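Local coordinates for 402AA LONG hypothetical molybdopterin biosynthesis MOEA protein (PDB 1UZ5) that probably inserts molybdenum from molybdate into adenylyl-molybdopterin, releasing AMP and yielding the molybdenum-loaded cofactor, at residues A[23-28]-A[176-181]; A[55-60]-A[98-103]; A[112-117]-A[137-142]; A[185-190]-A[204-209]; A[301-306]-A[366-371]. All blocks are in the same frame, centred on the assembly; numbering follows the deposited sequence.

Contact 1: A[23-28]-A[176-181]; sequences PGIEEV and KVFRKP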
# COMPACT_ATOMS: atom_id res chain seq x y z
N PRO A 23 12.53 -10.73 0.58
CA PRO A 23 13.15 -9.92 -0.47
C PRO A 23 14.30 -9.05 0.04
O PRO A 23 15.14 -8.60 -0.73
CB PRO A 23 11.98 -9.10 -1.00
CG PRO A 23 11.19 -8.84 0.25
CD PRO A 23 11.19 -10.20 0.92
N GLY A 24 14.32 -8.82 1.35
CA GLY A 24 15.37 -8.00 1.92
C GLY A 24 14.93 -6.55 2.01
O GLY A 24 13.88 -6.18 1.46
N ILE A 25 15.73 -5.74 2.68
CA ILE A 25 15.44 -4.33 2.88
C ILE A 25 16.50 -3.44 2.26
O ILE A 25 17.67 -3.81 2.20
CB ILE A 25 15.34 -4.01 4.38
CG1 ILE A 25 14.23 -4.85 5.01
CG2 ILE A 25 15.07 -2.52 4.59
CD1 ILE A 25 14.12 -4.70 6.51
N GLU A 26 16.09 -2.27 1.79
CA GLU A 26 17.03 -1.32 1.21
C GLU A 26 16.61 0.10 1.58
O GLU A 26 15.44 0.36 1.88
CB GLU A 26 17.08 -1.45 -0.32
CG GLU A 26 15.86 -0.89 -1.03
CD GLU A 26 16.03 -0.84 -2.54
OE1 GLU A 26 17.00 -0.21 -3.01
OE2 GLU A 26 15.19 -1.42 -3.25
N GLU A 27 17.56 1.02 1.55
CA GLU A 27 17.25 2.40 1.87
C GLU A 27 17.25 3.22 0.60
O GLU A 27 18.17 3.12 -0.21
CB GLU A 27 18.25 2.99 2.86
CG GLU A 27 18.20 2.37 4.25
CD GLU A 27 18.87 3.24 5.29
OE1 GLU A 27 20.04 3.63 5.09
OE2 GLU A 27 18.22 3.54 6.32
N VAL A 28 16.22 4.02 0.42
CA VAL A 28 16.12 4.86 -0.76
C VAL A 28 15.91 6.29 -0.29
O VAL A 28 15.35 6.51 0.79
CB VAL A 28 14.92 4.46 -1.63
CG1 VAL A 28 15.11 3.04 -2.16
CG2 VAL A 28 13.64 4.56 -0.81
N LYS A 176 13.66 3.12 4.85
CA LYS A 176 13.86 1.69 4.66
C LYS A 176 12.63 1.05 4.06
O LYS A 176 11.56 1.04 4.67
CB LYS A 176 14.19 1.02 5.99
CG LYS A 176 15.58 1.36 6.52
CD LYS A 176 15.87 0.61 7.81
CE LYS A 176 17.30 0.87 8.28
NZ LYS A 176 17.62 0.10 9.51
N VAL A 177 12.78 0.52 2.85
CA VAL A 177 11.65 -0.12 2.19
C VAL A 177 12.01 -1.54 1.77
O VAL A 177 13.19 -1.90 1.67
CB VAL A 177 11.23 0.69 0.94
CG1 VAL A 177 10.76 2.08 1.36
CG2 VAL A 177 12.39 0.79 -0.03
N PHE A 178 10.99 -2.36 1.57
CA PHE A 178 11.22 -3.74 1.15
C PHE A 178 11.70 -3.74 -0.29
O PHE A 178 11.23 -2.94 -1.11
CB PHE A 178 9.92 -4.55 1.21
CG PHE A 178 9.51 -4.95 2.59
CD1 PHE A 178 10.29 -5.83 3.34
CD2 PHE A 178 8.30 -4.51 3.13
CE1 PHE A 178 9.89 -6.26 4.59
CE2 PHE A 178 7.89 -4.93 4.39
CZ PHE A 178 8.68 -5.81 5.12
N ARG A 179 12.66 -4.60 -0.59
CA ARG A 179 13.13 -4.72 -1.96
C ARG A 179 11.94 -5.41 -2.64
O ARG A 179 11.15 -6.07 -1.97
CB ARG A 179 14.38 -5.60 -2.05
CG ARG A 179 15.63 -4.93 -1.52
CD ARG A 179 16.82 -5.87 -1.57
NE ARG A 179 18.02 -5.25 -1.02
CZ ARG A 179 18.70 -4.28 -1.62
NH1 ARG A 179 18.30 -3.80 -2.79
NH2 ARG A 179 19.78 -3.77 -1.04
N LYS A 180 11.80 -5.24 -3.94
CA LYS A 180 10.66 -5.84 -4.62
C LYS A 180 10.86 -7.33 -4.86
O LYS A 180 11.85 -7.75 -5.46
CB LYS A 180 10.40 -5.13 -5.95
CG LYS A 180 10.02 -3.67 -5.78
CD LYS A 180 9.84 -2.97 -7.12
CE LYS A 180 9.39 -1.53 -6.93
NZ LYS A 180 9.23 -0.84 -8.24
N PRO A 181 9.93 -8.16 -4.36
CA PRO A 181 10.01 -9.62 -4.54
C PRO A 181 9.97 -9.89 -6.05
O PRO A 181 9.05 -9.43 -6.73
CB PRO A 181 8.75 -10.12 -3.84
CG PRO A 181 8.43 -9.05 -2.85
CD PRO A 181 8.70 -7.80 -3.64
O HOH W 1 13.69 -3.86 -5.18
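Glu26 and Arg179 cross at about a right angle, and CB of Glu26 sits over the centre of one face of the guanidinium, 3.5 Å from Arg179 CZ. CG of Glu26 stands between the backbone N and the carbonyl carbon (chi1 74°), where it meets CG2 of Val177 at 4.0 Å. Glu26 OE1 stands 3.8 Å from Arg179 NH1, a long salt bridge; the oxygen is well out of the guanidinium plane, so no N-H points at it. The other oxygen, OE2, makes a salt bridge to Arg36. An alanine here would keep CB on the guanidinium but would probably leave Arg36 and Arg179 without their shared counter-charge.

The tight part is the backbone. Glu26 and Val177 form an antiparallel hydrogen-bonded pair, with Glu26 N 2.9 Å from Val177 O and Val177 N 2.8 Å from Glu26 O. One step on, Arg179 N gives Gly24 O a nearly straight bond (178°). Gly24 suits its backbone angles, at which a CB would be jammed against the carbonyl of Pro23. Pro23 CB packs 4.0 Å from CG of Pro181, two rigid rings side by side.

The side bearing Glu27 and Lys176 is looser and exposed. Their chains run side by side, Glu27 OE2 touching Lys176 CG at 3.4 Å while the ammonium NZ stays apart from it.

Strand 174-178 has further backbone partners in Ala39 and Ile37, bonded to Lys176 and Phe178, and Pro181 is hydrogen-bonded through its backbone to Glu222, at the start of strand 222-229; the chain itself continues into strand 182-188.

Contact 2: A[55-60]-A[98-103]; sequences TVDGYA and AAYIST. With SO4 (sulfate ion), chain B.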
# COMPACT_ATOMS: atom_id res chain seq x y z
N THR A 55 1.11 32.05 16.82
CA THR A 55 0.04 31.67 15.90
C THR A 55 -0.61 32.90 15.30
O THR A 55 -1.51 32.80 14.47
CB THR A 55 -1.04 30.83 16.62
OG1 THR A 55 -1.60 31.59 17.69
CG2 THR A 55 -0.43 29.55 17.17
N VAL A 56 -0.15 34.08 15.72
CA VAL A 56 -0.67 35.34 15.22
C VAL A 56 0.44 36.39 15.27
O VAL A 56 1.44 36.20 15.95
CB VAL A 56 -1.84 35.87 16.09
CG1 VAL A 56 -2.96 34.84 16.15
CG2 VAL A 56 -1.34 36.19 17.49
N ASP A 57 0.27 37.49 14.53
CA ASP A 57 1.24 38.57 14.56
C ASP A 57 0.90 39.35 15.82
O ASP A 57 -0.27 39.62 16.08
CB ASP A 57 1.10 39.52 13.36
CG ASP A 57 1.47 38.88 12.04
OD1 ASP A 57 2.34 37.99 12.02
OD2 ASP A 57 0.89 39.29 11.01
N GLY A 58 1.90 39.72 16.60
CA GLY A 58 1.61 40.47 17.81
C GLY A 58 2.81 40.63 18.71
O GLY A 58 3.93 40.81 18.24
N TYR A 59 2.57 40.56 20.01
CA TYR A 59 3.66 40.73 20.96
C TYR A 59 3.82 39.58 21.93
O TYR A 59 2.88 39.20 22.63
CB TYR A 59 3.47 42.04 21.72
CG TYR A 59 3.52 43.24 20.82
CD1 TYR A 59 2.39 43.66 20.11
CD2 TYR A 59 4.71 43.93 20.61
CE1 TYR A 59 2.45 44.72 19.21
CE2 TYR A 59 4.79 44.98 19.72
CZ TYR A 59 3.66 45.38 19.02
OH TYR A 59 3.77 46.43 18.14
N ALA A 60 5.03 39.04 21.95
CA ALA A 60 5.38 37.94 22.83
C ALA A 60 5.59 38.57 24.20
O ALA A 60 6.29 39.58 24.32
CB ALA A 60 6.68 37.27 22.37
N ALA A 98 8.57 43.10 26.30
CA ALA A 98 7.87 42.37 25.25
C ALA A 98 8.66 42.42 23.93
O ALA A 98 9.63 43.17 23.80
CB ALA A 98 6.49 42.97 25.04
N ALA A 99 8.23 41.63 22.96
CA ALA A 99 8.88 41.61 21.66
C ALA A 99 7.85 41.46 20.56
O ALA A 99 6.89 40.70 20.71
CB ALA A 99 9.88 40.46 21.58
N TYR A 100 8.02 42.20 19.48
CA TYR A 100 7.11 42.04 18.37
C TYR A 100 7.45 40.66 17.79
O TYR A 100 8.61 40.25 17.78
CB TYR A 100 7.33 43.08 17.28
CG TYR A 100 6.46 42.80 16.09
CD1 TYR A 100 5.08 43.01 16.14
CD2 TYR A 100 6.98 42.21 14.94
CE1 TYR A 100 4.25 42.64 15.10
CE2 TYR A 100 6.16 41.83 13.88
CZ TYR A 100 4.79 42.04 13.97
OH TYR A 100 3.96 41.64 12.95
N ILE A 101 6.44 39.94 17.33
CA ILE A 101 6.69 38.62 16.76
C ILE A 101 5.66 38.36 15.67
O ILE A 101 4.51 38.74 15.80
CB ILE A 101 6.60 37.52 17.85
CG1 ILE A 101 7.02 36.17 17.26
CG2 ILE A 101 5.18 37.43 18.40
CD1 ILE A 101 7.27 35.11 18.32
N SER A 102 6.09 37.74 14.57
CA SER A 102 5.17 37.44 13.49
C SER A 102 4.71 35.99 13.56
O SER A 102 5.36 35.14 14.18
CB SER A 102 5.81 37.73 12.13
OG SER A 102 7.01 37.01 11.96
N THR A 103 3.57 35.71 12.94
CA THR A 103 3.02 34.37 12.94
C THR A 103 4.06 33.35 12.51
O THR A 103 4.81 33.59 11.56
CB THR A 103 1.81 34.27 11.99
OG1 THR A 103 0.83 35.25 12.37
CG2 THR A 103 1.18 32.89 12.07
S SO4 B . 8.04 37.44 8.44
O1 SO4 B . 6.92 38.54 8.89
O2 SO4 B . 7.33 36.50 7.60
O3 SO4 B . 9.03 38.04 7.83
O4 SO4 B . 8.38 36.80 9.68
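Tyr100 turns the edge of its ring toward the face of Tyr59 in a T-shaped pair, the planes 76° apart. Its CD1 lies over that face, offset toward the rim and 4.0 Å from Tyr59 CZ. CG of Tyr100 is anti to the backbone N (chi1 174°), and the ring it carries passes beside Gly58, whose O approaches CD1 of Tyr100 obliquely at 3.3 Å. Farther out, the phenol OH of Tyr100 meets CB of Asp57 at 3.6 Å. An alanine in place of Tyr100 would probably leave the Tyr59 face without its edge partner and open a gap beside Gly58 and Asp57.

The rings share one face of a regular antiparallel pairing. Gly58 and Ile101 exchange two backbone hydrogen bonds, as do Ala60 and Ala99, and Tyr59 and Tyr100 form the non-hydrogen-bonded pair between them. On the other face Ala60 CB packs 4.2 Å from CG2 of Ile101; a small residue suits this buried place, where Pro108 and Ala111 also press in.

Beyond the strand end polar chemistry takes over. Asp57 OD1 accepts from Thr103 N at 2.7 Å, nearly along its C-O axis, and from Thr103 OG1 at 3.1 Å, which comes from above the carboxylate plane (73° out of it). Two donors of one residue thus grip a single oxygen and fix the rotation of the carboxylate. Next door, Ser102 OG donates to a sulfate oxygen, O4, at 2.7 Å, and Ala85 N also binds the ion, which is probably from the crystallisation liquor and implies at most that these donors can hold an oxyanion.

Contact 3: A[112-117]-A[137-142]; sequences DAVIQF and LGVMKK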
# COMPACT_ATOMS: atom_id res chain seq x y z
N ASP A 112 5.76 33.32 27.05
CA ASP A 112 4.87 32.16 27.07
C ASP A 112 3.50 32.47 26.48
O ASP A 112 2.59 31.65 26.54
CB ASP A 112 4.72 31.61 28.49
CG ASP A 112 4.16 32.62 29.47
OD1 ASP A 112 3.72 33.71 29.03
OD2 ASP A 112 4.14 32.33 30.68
N ALA A 113 3.37 33.65 25.90
CA ALA A 113 2.12 34.05 25.26
C ALA A 113 2.38 35.13 24.23
O ALA A 113 3.39 35.84 24.29
CB ALA A 113 1.13 34.57 26.31
N VAL A 114 1.48 35.22 23.26
CA VAL A 114 1.57 36.24 22.23
C VAL A 114 0.22 36.94 22.17
O VAL A 114 -0.82 36.30 21.99
CB VAL A 114 1.88 35.66 20.83
CG1 VAL A 114 1.93 36.80 19.81
CG2 VAL A 114 3.21 34.91 20.85
N ILE A 115 0.22 38.26 22.33
CA ILE A 115 -1.02 39.02 22.28
C ILE A 115 -1.16 39.61 20.88
O ILE A 115 -0.27 40.33 20.42
CB ILE A 115 -1.00 40.16 23.32
CG1 ILE A 115 -0.78 39.58 24.72
CG2 ILE A 115 -2.30 40.95 23.25
CD1 ILE A 115 -0.70 40.62 25.84
N GLN A 116 -2.26 39.29 20.21
CA GLN A 116 -2.52 39.78 18.86
C GLN A 116 -2.20 41.25 18.73
O GLN A 116 -2.41 42.03 19.66
CB GLN A 116 -3.98 39.57 18.46
CG GLN A 116 -4.44 38.14 18.44
CD GLN A 116 -5.91 38.03 18.07
OE1 GLN A 116 -6.30 38.36 16.96
NE2 GLN A 116 -6.73 37.57 19.02
N PHE A 117 -1.70 41.63 17.56
CA PHE A 117 -1.33 43.00 17.26
C PHE A 117 -2.46 43.98 17.59
O PHE A 117 -2.24 45.02 18.21
CB PHE A 117 -0.96 43.11 15.78
CG PHE A 117 -0.32 44.41 15.40
CD1 PHE A 117 0.94 44.75 15.89
CD2 PHE A 117 -0.98 45.30 14.57
CE1 PHE A 117 1.54 45.96 15.54
CE2 PHE A 117 -0.39 46.52 14.22
CZ PHE A 117 0.88 46.85 14.71
N LEU A 137 -1.63 31.42 25.21
CA LEU A 137 -2.40 32.29 24.31
C LEU A 137 -1.54 32.67 23.11
O LEU A 137 -0.39 33.07 23.28
CB LEU A 137 -2.82 33.57 25.04
CG LEU A 137 -3.40 34.70 24.20
CD1 LEU A 137 -4.82 34.35 23.76
CD2 LEU A 137 -3.40 35.99 25.02
N GLY A 138 -2.10 32.55 21.91
CA GLY A 138 -1.38 32.90 20.69
C GLY A 138 -0.13 32.08 20.44
O GLY A 138 0.78 32.51 19.71
N VAL A 139 -0.08 30.88 21.00
CA VAL A 139 1.07 30.01 20.85
C VAL A 139 0.74 28.56 20.53
O VAL A 139 -0.19 27.97 21.07
CB VAL A 139 1.92 30.00 22.15
CG1 VAL A 139 3.14 29.12 21.97
CG2 VAL A 139 2.31 31.42 22.52
N MET A 140 1.53 27.98 19.63
CA MET A 140 1.42 26.58 19.24
C MET A 140 2.66 26.02 19.90
O MET A 140 3.78 26.22 19.41
CB MET A 140 1.50 26.43 17.72
CG MET A 140 1.76 25.02 17.22
SD MET A 140 0.38 23.89 17.46
CE MET A 140 -0.77 24.49 16.21
N LYS A 141 2.49 25.33 21.02
CA LYS A 141 3.63 24.80 21.75
C LYS A 141 4.34 23.66 21.03
O LYS A 141 3.74 22.92 20.25
CB LYS A 141 3.19 24.36 23.15
CG LYS A 141 2.49 25.48 23.92
CD LYS A 141 2.19 25.10 25.36
CE LYS A 141 3.46 24.97 26.18
NZ LYS A 141 3.17 24.54 27.58
N LYS A 142 5.63 23.55 21.30
CA LYS A 142 6.49 22.53 20.72
C LYS A 142 5.89 21.13 20.86
O LYS A 142 5.56 20.70 21.97
CB LYS A 142 7.86 22.57 21.40
CG LYS A 142 8.84 21.51 20.95
CD LYS A 142 10.15 21.61 21.73
CE LYS A 142 11.15 20.58 21.26
NZ LYS A 142 12.41 20.62 22.06
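Val114 lies against the turn at Gly138, and its side chain can be followed outward from the backbone. CB rests 3.5 Å from Gly138 O. From there the two methyls part. CG2 stays on the near side, close to the same carbonyl oxygen, and meets CG2 of Val139 at 4.0 Å, the two valines crossing at about a right angle. CG1, anti to the backbone N (chi1 179°), turns the other way and touches Ile101 of strand 97-101. A beta-branched residue suits the place because it offers a methyl to each neighbour.

The backbone adds one link: Val114 N donates to Leu137 O at 2.8 Å, with an N-H···O angle of 166°. Gly138 follows with positive phi, and a CB there would run into Val114 O, so glycine is the residue that lets the chain turn this closely past the strand. Leu137 spreads its side chain along the strand, its CB 4.3 Å from CB of Ala113, while CD2 makes a looser contact with CG1 of Ile115.

Strand 113-116 is the outer strand of its sheet beside 58-61, and the turn at 137-138 lies along it without extending the sheet. At the start of strand 113-116, Asp112 OD1 is bonded to Ala63 N. The backbones of Asp112 and Ala113 both face Val61 of strand 58-61, which is a classic beta bulge at the head of an edge strand.

Contact 4: A[185-190]-A[204-209]; sequences VISTGN and IYDING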
# COMPACT_ATOMS: atom_id res chain seq x y z
N VAL A 185 7.78 -14.97 -14.57
CA VAL A 185 6.54 -15.42 -15.18
C VAL A 185 6.75 -16.11 -16.53
O VAL A 185 7.49 -15.62 -17.38
CB VAL A 185 5.58 -14.24 -15.39
CG1 VAL A 185 4.30 -14.73 -16.08
CG2 VAL A 185 5.25 -13.60 -14.04
N ILE A 186 6.08 -17.24 -16.70
CA ILE A 186 6.16 -18.03 -17.92
C ILE A 186 4.77 -18.34 -18.49
O ILE A 186 3.84 -18.64 -17.74
CB ILE A 186 6.87 -19.38 -17.66
CG1 ILE A 186 8.34 -19.14 -17.31
CG2 ILE A 186 6.75 -20.29 -18.89
CD1 ILE A 186 9.04 -20.36 -16.72
N SER A 187 4.63 -18.26 -19.82
CA SER A 187 3.37 -18.60 -20.49
C SER A 187 3.63 -19.88 -21.29
O SER A 187 4.60 -19.95 -22.04
CB SER A 187 2.92 -17.48 -21.43
OG SER A 187 2.45 -16.36 -20.70
N THR A 188 2.77 -20.88 -21.13
CA THR A 188 2.97 -22.14 -21.85
C THR A 188 1.82 -22.48 -22.80
O THR A 188 0.65 -22.34 -22.45
CB THR A 188 3.14 -23.33 -20.88
OG1 THR A 188 1.94 -23.52 -20.12
CG2 THR A 188 4.30 -23.07 -19.93
N GLY A 189 2.17 -22.93 -24.00
CA GLY A 189 1.18 -23.29 -24.99
C GLY A 189 1.77 -23.25 -26.38
O GLY A 189 2.46 -22.29 -26.74
N ASN A 190 1.50 -24.28 -27.18
CA ASN A 190 2.04 -24.33 -28.54
C ASN A 190 1.38 -23.30 -29.44
O ASN A 190 1.90 -22.97 -30.50
CB ASN A 190 1.86 -25.73 -29.13
CG ASN A 190 2.62 -26.79 -28.36
OD1 ASN A 190 3.76 -26.57 -27.94
ND2 ASN A 190 1.99 -27.95 -28.16
N ILE A 204 -2.21 -17.53 -31.21
CA ILE A 204 -2.81 -16.39 -30.52
C ILE A 204 -1.69 -15.67 -29.75
O ILE A 204 -0.60 -16.20 -29.58
CB ILE A 204 -3.90 -16.83 -29.53
CG1 ILE A 204 -3.31 -17.76 -28.49
CG2 ILE A 204 -5.04 -17.52 -30.28
CD1 ILE A 204 -4.27 -18.08 -27.36
N TYR A 205 -1.97 -14.46 -29.30
CA TYR A 205 -0.98 -13.68 -28.55
C TYR A 205 -1.09 -13.93 -27.06
O TYR A 205 -2.18 -14.18 -26.53
CB TYR A 205 -1.17 -12.19 -28.82
CG TYR A 205 -0.76 -11.77 -30.21
CD1 TYR A 205 0.57 -11.82 -30.60
CD2 TYR A 205 -1.71 -11.30 -31.12
CE1 TYR A 205 0.96 -11.42 -31.88
CE2 TYR A 205 -1.33 -10.90 -32.39
CZ TYR A 205 -0.00 -10.95 -32.76
OH TYR A 205 0.37 -10.54 -34.02
N ASP A 206 0.03 -13.85 -26.36
CA ASP A 206 0.04 -14.04 -24.92
C ASP A 206 -0.81 -12.96 -24.27
O ASP A 206 -0.85 -11.82 -24.74
CB ASP A 206 1.46 -13.92 -24.35
CG ASP A 206 1.47 -13.78 -22.84
OD1 ASP A 206 1.14 -14.77 -22.16
OD2 ASP A 206 1.78 -12.67 -22.33
N ILE A 207 -1.49 -13.32 -23.19
CA ILE A 207 -2.28 -12.35 -22.45
C ILE A 207 -1.97 -12.45 -20.96
O ILE A 207 -1.87 -11.43 -20.27
CB ILE A 207 -3.80 -12.53 -22.67
CG1 ILE A 207 -4.55 -11.48 -21.84
CG2 ILE A 207 -4.22 -13.94 -22.30
CD1 ILE A 207 -6.05 -11.46 -22.08
N ASN A 208 -1.81 -13.68 -20.46
CA ASN A 208 -1.54 -13.89 -19.04
C ASN A 208 -0.16 -13.46 -18.57
O ASN A 208 -0.00 -13.02 -17.43
CB ASN A 208 -1.74 -15.36 -18.68
CG ASN A 208 -3.19 -15.81 -18.82
OD1 ASN A 208 -4.11 -15.06 -18.50
ND2 ASN A 208 -3.38 -17.03 -19.29
N GLY A 209 0.84 -13.58 -19.44
CA GLY A 209 2.19 -13.20 -19.07
C GLY A 209 2.25 -11.73 -18.69
O GLY A 209 2.73 -11.38 -17.61
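Ser187 and Gly209 bring the two backbones nearest, their CA atoms 5.7 Å apart. Residues 185-188 are extended, the end of strand 182-188. The partner segment leaves the short strand 204-205, turns at Asp206, passes the N-cap position at Ile207 and enters helix 208-219, so that the first turn of the helix comes up to the strand. No backbone hydrogen bond joins the segments.

Side chains do so instead. Asp206, with CG anti to the backbone N (chi1 166°), sends its carboxylate to Ser187, whose OG donates to OD1 in a short bond of 2.5 Å from above the carboxylate plane (45° out of it). The same OD1 uses its syn lone pair to accept from Gly209 N at 3.0 Å, three residues on, which is an Asx motif. OD2 accepts from Arg210 N. A serine is small enough to sit in the strand and still present a hydroxyl to the acid. Gly209 is equally apt, since a CB there would clash with both Ser187 OG and Asp206 OD2. Alongside, Val185 CG1 packs 4.0 Å from CA of Gly209, a methyl against bare backbone, and Asn208 ND2 reaches Gly302 O.

The chemistry is that of an acid held by several donors. One hydroxyl and two backbone N-H groups take up the carboxylate, fix its rotation and satisfy N-H groups that the helix itself cannot bond in its first turn; within the probable molybdopterin-binding domain this side chain links the strand to the helix start, beside the packing of Val185 on Gly209.

Contact 5: A[301-306]-A[366-371]; sequences PGYPTS and SGAVTS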
# COMPACT_ATOMS: atom_id res chain seq x y z
N PRO A 301 -3.98 -22.02 -14.26
CA PRO A 301 -4.79 -22.26 -15.46
C PRO A 301 -4.49 -21.25 -16.56
O PRO A 301 -4.07 -20.12 -16.29
CB PRO A 301 -6.23 -22.11 -14.95
CG PRO A 301 -6.13 -22.50 -13.51
CD PRO A 301 -4.85 -21.83 -13.08
N GLY A 302 -4.71 -21.66 -17.81
CA GLY A 302 -4.46 -20.77 -18.94
C GLY A 302 -5.63 -19.85 -19.25
O GLY A 302 -5.44 -18.80 -19.86
N TYR A 303 -6.84 -20.23 -18.84
CA TYR A 303 -8.01 -19.39 -19.08
C TYR A 303 -7.82 -18.11 -18.26
O TYR A 303 -7.73 -18.17 -17.03
CB TYR A 303 -9.29 -20.11 -18.64
CG TYR A 303 -10.55 -19.42 -19.12
CD1 TYR A 303 -10.82 -19.30 -20.48
CD2 TYR A 303 -11.46 -18.88 -18.21
CE1 TYR A 303 -11.97 -18.66 -20.93
CE2 TYR A 303 -12.61 -18.23 -18.66
CZ TYR A 303 -12.85 -18.12 -20.02
OH TYR A 303 -13.97 -17.46 -20.47
N PRO A 304 -7.77 -16.94 -18.92
CA PRO A 304 -7.59 -15.63 -18.29
C PRO A 304 -8.22 -15.37 -16.92
O PRO A 304 -7.51 -15.08 -15.96
CB PRO A 304 -8.08 -14.67 -19.36
CG PRO A 304 -7.60 -15.34 -20.61
CD PRO A 304 -8.01 -16.79 -20.36
N THR A 305 -9.55 -15.46 -16.81
CA THR A 305 -10.21 -15.22 -15.53
C THR A 305 -9.87 -16.28 -14.47
O THR A 305 -9.93 -16.00 -13.27
CB THR A 305 -11.74 -15.17 -15.68
OG1 THR A 305 -12.23 -16.44 -16.10
CG2 THR A 305 -12.14 -14.11 -16.69
N SER A 306 -9.53 -17.49 -14.92
CA SER A 306 -9.19 -18.56 -13.99
C SER A 306 -7.77 -18.35 -13.47
O SER A 306 -7.47 -18.63 -12.31
CB SER A 306 -9.27 -19.92 -14.70
OG SER A 306 -10.58 -20.14 -15.18
N SER A 366 -19.07 -15.18 -23.75
CA SER A 366 -18.66 -13.78 -23.88
C SER A 366 -17.24 -13.70 -24.42
O SER A 366 -16.83 -12.66 -24.94
CB SER A 366 -18.75 -13.08 -22.52
OG SER A 366 -17.82 -13.63 -21.61
N GLY A 367 -16.49 -14.79 -24.30
CA GLY A 367 -15.12 -14.80 -24.79
C GLY A 367 -14.10 -14.72 -23.67
O GLY A 367 -14.35 -14.12 -22.63
N ALA A 368 -12.94 -15.33 -23.88
CA ALA A 368 -11.89 -15.34 -22.88
C ALA A 368 -11.37 -13.94 -22.52
O ALA A 368 -11.22 -13.61 -21.35
CB ALA A 368 -10.73 -16.21 -23.34
N VAL A 369 -11.09 -13.13 -23.54
CA VAL A 369 -10.56 -11.79 -23.30
C VAL A 369 -11.60 -10.84 -22.71
O VAL A 369 -11.33 -10.15 -21.72
CB VAL A 369 -9.98 -11.21 -24.59
CG1 VAL A 369 -9.38 -9.84 -24.33
CG2 VAL A 369 -8.90 -12.15 -25.13
N THR A 370 -12.80 -10.82 -23.29
CA THR A 370 -13.87 -9.96 -22.80
C THR A 370 -14.19 -10.30 -21.34
O THR A 370 -14.49 -9.41 -20.55
CB THR A 370 -15.14 -10.12 -23.67
OG1 THR A 370 -14.89 -9.56 -24.97
CG2 THR A 370 -16.32 -9.40 -23.05
N SER A 371 -14.13 -11.58 -21.00
CA SER A 371 -14.41 -12.03 -19.64
C SER A 371 -13.35 -11.48 -18.70
O SER A 371 -13.65 -11.04 -17.59
CB SER A 371 -14.40 -13.56 -19.57
OG SER A 371 -15.44 -14.11 -20.36
O HOH W 2 -11.17 -15.44 -19.23
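Tyr303 meets Ala368 by apolar contact: ring atom CE1 touches CB of Ala368 at 3.7 Å. CG of Tyr303 is anti to the backbone N (chi1 -168°), and the ring it carries lies across the start of helix 368-374. Pro304 adds CD at 4.1 Å from the same Ala368 CB, so one small methyl lies against both. Thr305 contributes its methyl, CG2 packing 3.7 Å from CB of Ser371.

The polar link is made by water. A single molecule accepts from Thr305 N at 2.9 Å and donates to Ala368 O at 2.8 Å, bridging the two helix starts. It also lies over one face of the Tyr303 ring, offset toward the rim. No direct hydrogen bond joins the segments.

Bonds within residues 366-371 shape the N-terminal turn of helix 368-374. Gly367 O accepts from Ser371 N at 3.0 Å and from Ser371 OG at 2.5 Å, the donors arriving from opposite faces of its plane. Gly367 suits the N-cap position, as its backbone angles would jam a CB against the preceding carbonyl, and Pro304 suits a first helical turn, where no N-H is called for.

Helices 304-322 and 368-374 thus meet by their N-terminal turns. Behind Pro304 lies Ile207, just before helix 208-219, while Ser371 rests on Ile362, just beyond strand 358-361.

Overall arrangement
From the N terminus, contact 1 pairs 23-28 with 176-181 and closes a loop of 147 residues. Nested inside it are contacts 2 and 3, which follow one another in series, their centres about 7 Å apart; both reach one mixed sheet, where strand 58-61 lies between 97-101 and 113-116. The chain then runs from strand 174-178 into 182-188, where contact 4 closes a short loop in the probable molybdopterin-binding domain. Contact 5 comes last and joins that region to the C-terminal one; it touches contact 4. The mixed sheet of contacts 2 and 3 lies far from these: the centres of contacts 2 and 4 are about 69 Å apart. No contacts cross.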